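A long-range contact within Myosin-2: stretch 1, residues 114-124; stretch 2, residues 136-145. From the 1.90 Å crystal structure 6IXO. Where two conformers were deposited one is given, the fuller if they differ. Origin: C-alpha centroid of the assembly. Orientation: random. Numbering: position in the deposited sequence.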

# COMPACT_ATOMS: atom_id res chain seq x y z
N PHE A 114 7.55 -10.27 -16.36
CA PHE A 114 8.51 -10.79 -17.33
C PHE A 114 8.72 -12.30 -17.16
O PHE A 114 8.80 -13.03 -18.12
CB PHE A 114 9.87 -10.10 -17.22
CG PHE A 114 10.90 -10.78 -18.07
CD1 PHE A 114 10.81 -10.70 -19.44
CD2 PHE A 114 11.88 -11.60 -17.51
CE1 PHE A 114 11.72 -11.38 -20.27
CE2 PHE A 114 12.79 -12.28 -18.34
CZ PHE A 114 12.70 -12.17 -19.71
N VAL A 115 8.86 -12.74 -15.91
CA VAL A 115 9.18 -14.14 -15.66
C VAL A 115 8.01 -15.01 -16.10
O VAL A 115 8.19 -16.06 -16.71
CB VAL A 115 9.55 -14.38 -14.18
CG1 VAL A 115 9.75 -15.85 -13.88
CG2 VAL A 115 10.84 -13.60 -13.87
N VAL A 116 6.79 -14.53 -15.83
CA VAL A 116 5.60 -15.24 -16.29
C VAL A 116 5.61 -15.34 -17.80
O VAL A 116 5.33 -16.39 -18.37
CB VAL A 116 4.30 -14.52 -15.82
CG1 VAL A 116 3.07 -15.06 -16.57
CG2 VAL A 116 4.16 -14.69 -14.34
N PHE A 117 5.98 -14.23 -18.44
CA PHE A 117 6.04 -14.22 -19.88
C PHE A 117 7.10 -15.20 -20.37
O PHE A 117 6.90 -15.92 -21.37
CB PHE A 117 6.34 -12.81 -20.40
CG PHE A 117 6.87 -12.78 -21.80
CD1 PHE A 117 6.01 -12.86 -22.88
CD2 PHE A 117 8.23 -12.70 -22.04
CE1 PHE A 117 6.49 -12.84 -24.17
CE2 PHE A 117 8.72 -12.69 -23.34
CZ PHE A 117 7.85 -12.76 -24.41
N ALA A 118 8.24 -15.23 -19.68
CA ALA A 118 9.38 -16.06 -20.17
C ALA A 118 9.05 -17.53 -19.99
O ALA A 118 9.39 -18.36 -20.81
CB ALA A 118 10.64 -15.71 -19.43
N LEU A 119 8.40 -17.85 -18.88
CA LEU A 119 8.01 -19.23 -18.61
C LEU A 119 7.04 -19.74 -19.66
O LEU A 119 7.20 -20.84 -20.21
CB LEU A 119 7.39 -19.32 -17.20
CG LEU A 119 7.11 -20.74 -16.71
CD1 LEU A 119 8.33 -21.66 -16.90
CD2 LEU A 119 6.66 -20.70 -15.24
N ASN A 120 6.04 -18.93 -19.98
CA ASN A 120 5.09 -19.33 -21.02
C ASN A 120 5.77 -19.45 -22.36
O ASN A 120 5.46 -20.34 -23.14
CB ASN A 120 3.92 -18.36 -21.12
CG ASN A 120 2.98 -18.71 -22.27
OD1 ASN A 120 2.14 -19.60 -22.15
ND2 ASN A 120 3.14 -18.03 -23.39
N SER A 121 6.72 -18.56 -22.64
CA SER A 121 7.44 -18.63 -23.90
C SER A 121 8.29 -19.89 -24.01
O SER A 121 8.44 -20.48 -25.10
CB SER A 121 8.33 -17.40 -24.09
OG SER A 121 9.15 -17.58 -25.25
N ILE A 122 8.88 -20.28 -22.88
CA ILE A 122 9.72 -21.47 -22.80
C ILE A 122 8.90 -22.74 -23.00
O ILE A 122 9.27 -23.63 -23.77
CB ILE A 122 10.46 -21.51 -21.43
CG1 ILE A 122 11.63 -20.52 -21.43
CG2 ILE A 122 10.97 -22.90 -21.11
CD1 ILE A 122 12.09 -20.11 -20.02
N LEU A 123 7.76 -22.80 -22.32
CA LEU A 123 6.91 -23.99 -22.36
C LEU A 123 6.21 -24.15 -23.70
O LEU A 123 5.88 -25.27 -24.13
CB LEU A 123 5.85 -23.92 -21.24
CG LEU A 123 6.35 -24.09 -19.81
CD1 LEU A 123 5.23 -23.85 -18.80
CD2 LEU A 123 6.96 -25.48 -19.62
N THR A 124 5.97 -23.02 -24.37
CA THR A 124 5.21 -23.00 -25.62
C THR A 124 6.08 -23.11 -26.87
O THR A 124 5.74 -23.83 -27.79
CB THR A 124 4.37 -21.72 -25.72
OG1 THR A 124 3.43 -21.70 -24.65
CG2 THR A 124 3.61 -21.69 -27.03
N GLU A 136 18.94 -30.77 -19.52
CA GLU A 136 19.34 -29.43 -19.12
C GLU A 136 18.16 -28.47 -19.27
O GLU A 136 17.95 -27.59 -18.41
CB GLU A 136 20.54 -28.94 -19.94
CG GLU A 136 21.89 -29.25 -19.31
CD GLU A 136 23.06 -29.06 -20.27
OE1 GLU A 136 24.21 -29.26 -19.83
OE2 GLU A 136 22.84 -28.71 -21.45
N TYR A 137 17.39 -28.63 -20.35
CA TYR A 137 16.16 -27.87 -20.58
C TYR A 137 15.19 -28.07 -19.39
O TYR A 137 14.59 -27.11 -18.91
CB TYR A 137 15.50 -28.27 -21.92
CG TYR A 137 14.02 -27.89 -22.09
CD1 TYR A 137 13.64 -26.64 -22.60
CD2 TYR A 137 13.00 -28.79 -21.74
CE1 TYR A 137 12.27 -26.30 -22.76
CE2 TYR A 137 11.63 -28.46 -21.89
CZ TYR A 137 11.27 -27.22 -22.40
OH TYR A 137 9.92 -26.90 -22.54
N LYS A 138 15.09 -29.31 -18.92
CA LYS A 138 14.33 -29.67 -17.71
C LYS A 138 14.73 -28.86 -16.48
O LYS A 138 13.87 -28.31 -15.76
CB LYS A 138 14.52 -31.16 -17.43
CG LYS A 138 13.69 -31.76 -16.32
CD LYS A 138 13.92 -33.29 -16.32
CE LYS A 138 13.14 -33.97 -15.21
NZ LYS A 138 13.15 -33.12 -13.98
N GLU A 139 16.03 -28.79 -16.25
CA GLU A 139 16.59 -28.02 -15.15
C GLU A 139 16.31 -26.54 -15.37
O GLU A 139 16.10 -25.77 -14.43
CB GLU A 139 18.10 -28.27 -15.04
N TYR A 140 16.29 -26.14 -16.64
CA TYR A 140 16.00 -24.76 -16.99
C TYR A 140 14.56 -24.36 -16.68
O TYR A 140 14.30 -23.32 -16.07
CB TYR A 140 16.29 -24.53 -18.47
CG TYR A 140 16.09 -23.11 -18.88
CD1 TYR A 140 16.60 -22.07 -18.11
CD2 TYR A 140 15.40 -22.79 -20.03
CE1 TYR A 140 16.42 -20.75 -18.49
CE2 TYR A 140 15.22 -21.49 -20.42
CZ TYR A 140 15.73 -20.47 -19.64
OH TYR A 140 15.55 -19.16 -20.02
N VAL A 141 13.61 -25.19 -17.13
CA VAL A 141 12.20 -24.93 -16.86
C VAL A 141 11.99 -24.86 -15.36
O VAL A 141 11.21 -24.02 -14.85
CB VAL A 141 11.32 -26.03 -17.48
CG1 VAL A 141 9.83 -25.82 -17.11
CG2 VAL A 141 11.46 -26.00 -18.95
N SER A 142 12.70 -25.72 -14.65
CA SER A 142 12.59 -25.83 -13.20
C SER A 142 13.12 -24.56 -12.51
O SER A 142 12.53 -24.06 -11.55
CB SER A 142 13.34 -27.08 -12.72
OG SER A 142 13.17 -27.25 -11.33
N LEU A 143 14.22 -24.04 -13.04
CA LEU A 143 14.79 -22.78 -12.56
C LEU A 143 13.85 -21.59 -12.75
O LEU A 143 13.67 -20.77 -11.85
CB LEU A 143 16.11 -22.50 -13.29
CG LEU A 143 16.69 -21.08 -13.27
CD1 LEU A 143 17.35 -20.76 -11.95
CD2 LEU A 143 17.69 -20.88 -14.41
N VAL A 144 13.26 -21.48 -13.94
CA VAL A 144 12.41 -20.33 -14.22
C VAL A 144 11.13 -20.45 -13.41
O VAL A 144 10.57 -19.46 -12.95
CB VAL A 144 12.09 -20.22 -15.73
CG1 VAL A 144 11.15 -19.02 -16.01
CG2 VAL A 144 13.38 -20.08 -16.51
N THR A 145 10.65 -21.68 -13.23
CA THR A 145 9.46 -21.88 -12.43
C THR A 145 9.69 -21.44 -10.98
O THR A 145 8.84 -20.79 -10.40
CB THR A 145 9.02 -23.33 -12.46
OG1 THR A 145 8.80 -23.71 -13.82
CG2 THR A 145 7.74 -23.52 -11.64

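Residues 114-124 and 136-145 each form helix throughout, and the two helices pack nearly antiparallel, with an angle of 157° between their N-to-C directions and a closest axial approach of 9.9 Å. The contact buries 425 Å², summed over both sides, and no hydrogen bond crosses it; it is held by the packing of apolar side chains. Because the helices run in nearly opposite directions, progress along the first helix is matched by a descent through the second, from Val144 and Thr145 back to Tyr137.

Phe114 makes no contact, and the interface opens at Val115. Its CA-to-CB bond points toward the partner helix, and its CG1 lies 3.8 Å from the backbone O of Val144 and 4.1 Å from CG1 of the same residue. Val116 and Phe117 make no contact, Val116 pointing away, and Ala118, although directed toward the other helix, has too short a side chain to come within 4.5 Å of it.

One turn beyond Val115, Leu119 marks the closest backbone approach, its CA 6.3 Å from the CA of Val144. Its CA-to-CB bond points toward the partner; CB rests 4.0 Å from Val144 CG1, while CD1 lies 3.7 Å from Thr145 OG1 and 4.4 Å from Val141 CG1. That a methyl group can pack against this hydroxyl is consistent with the hydroxyl's own bonding: Thr145 OG1 donates to Val141 O at 2.6 Å, turning its polarity back into its own helix.

After Asn120 and Ser121, which do not touch the partner, Ile122 supplies the centrepiece. With 97 Å² covered, it has the largest area buried by the contact, a knob seated among Tyr137, Tyr140, Val141 and Val144. Ile122 CD1 packs 3.4 Å from Tyr140 CE2 and 3.7 Å from Val144 CG2. Ile122 CG2 lies 3.8 Å from Val141 CG2 and 4.0 Å from Tyr137 CE1. Both tyrosine rings are met obliquely. Their CA-to-CB bonds point sideways, but the side-chain ends come nearer and help to enclose the isoleucine. Tyr137 OH also approaches the backbone O of Ile122 at 3.6 Å, a proximity without a hydrogen bond.

Leu123 closes the contact from a more exposed position. Its CA-to-CB bond also points sideways, yet its CD2 comes within 3.8 Å of Val141 CG1, so that Val141 is touched by Leu119, Ile122 and Leu123. Thr124 points away, and its OG1 donates to Asn120 O at 2.9 Å within its own helix.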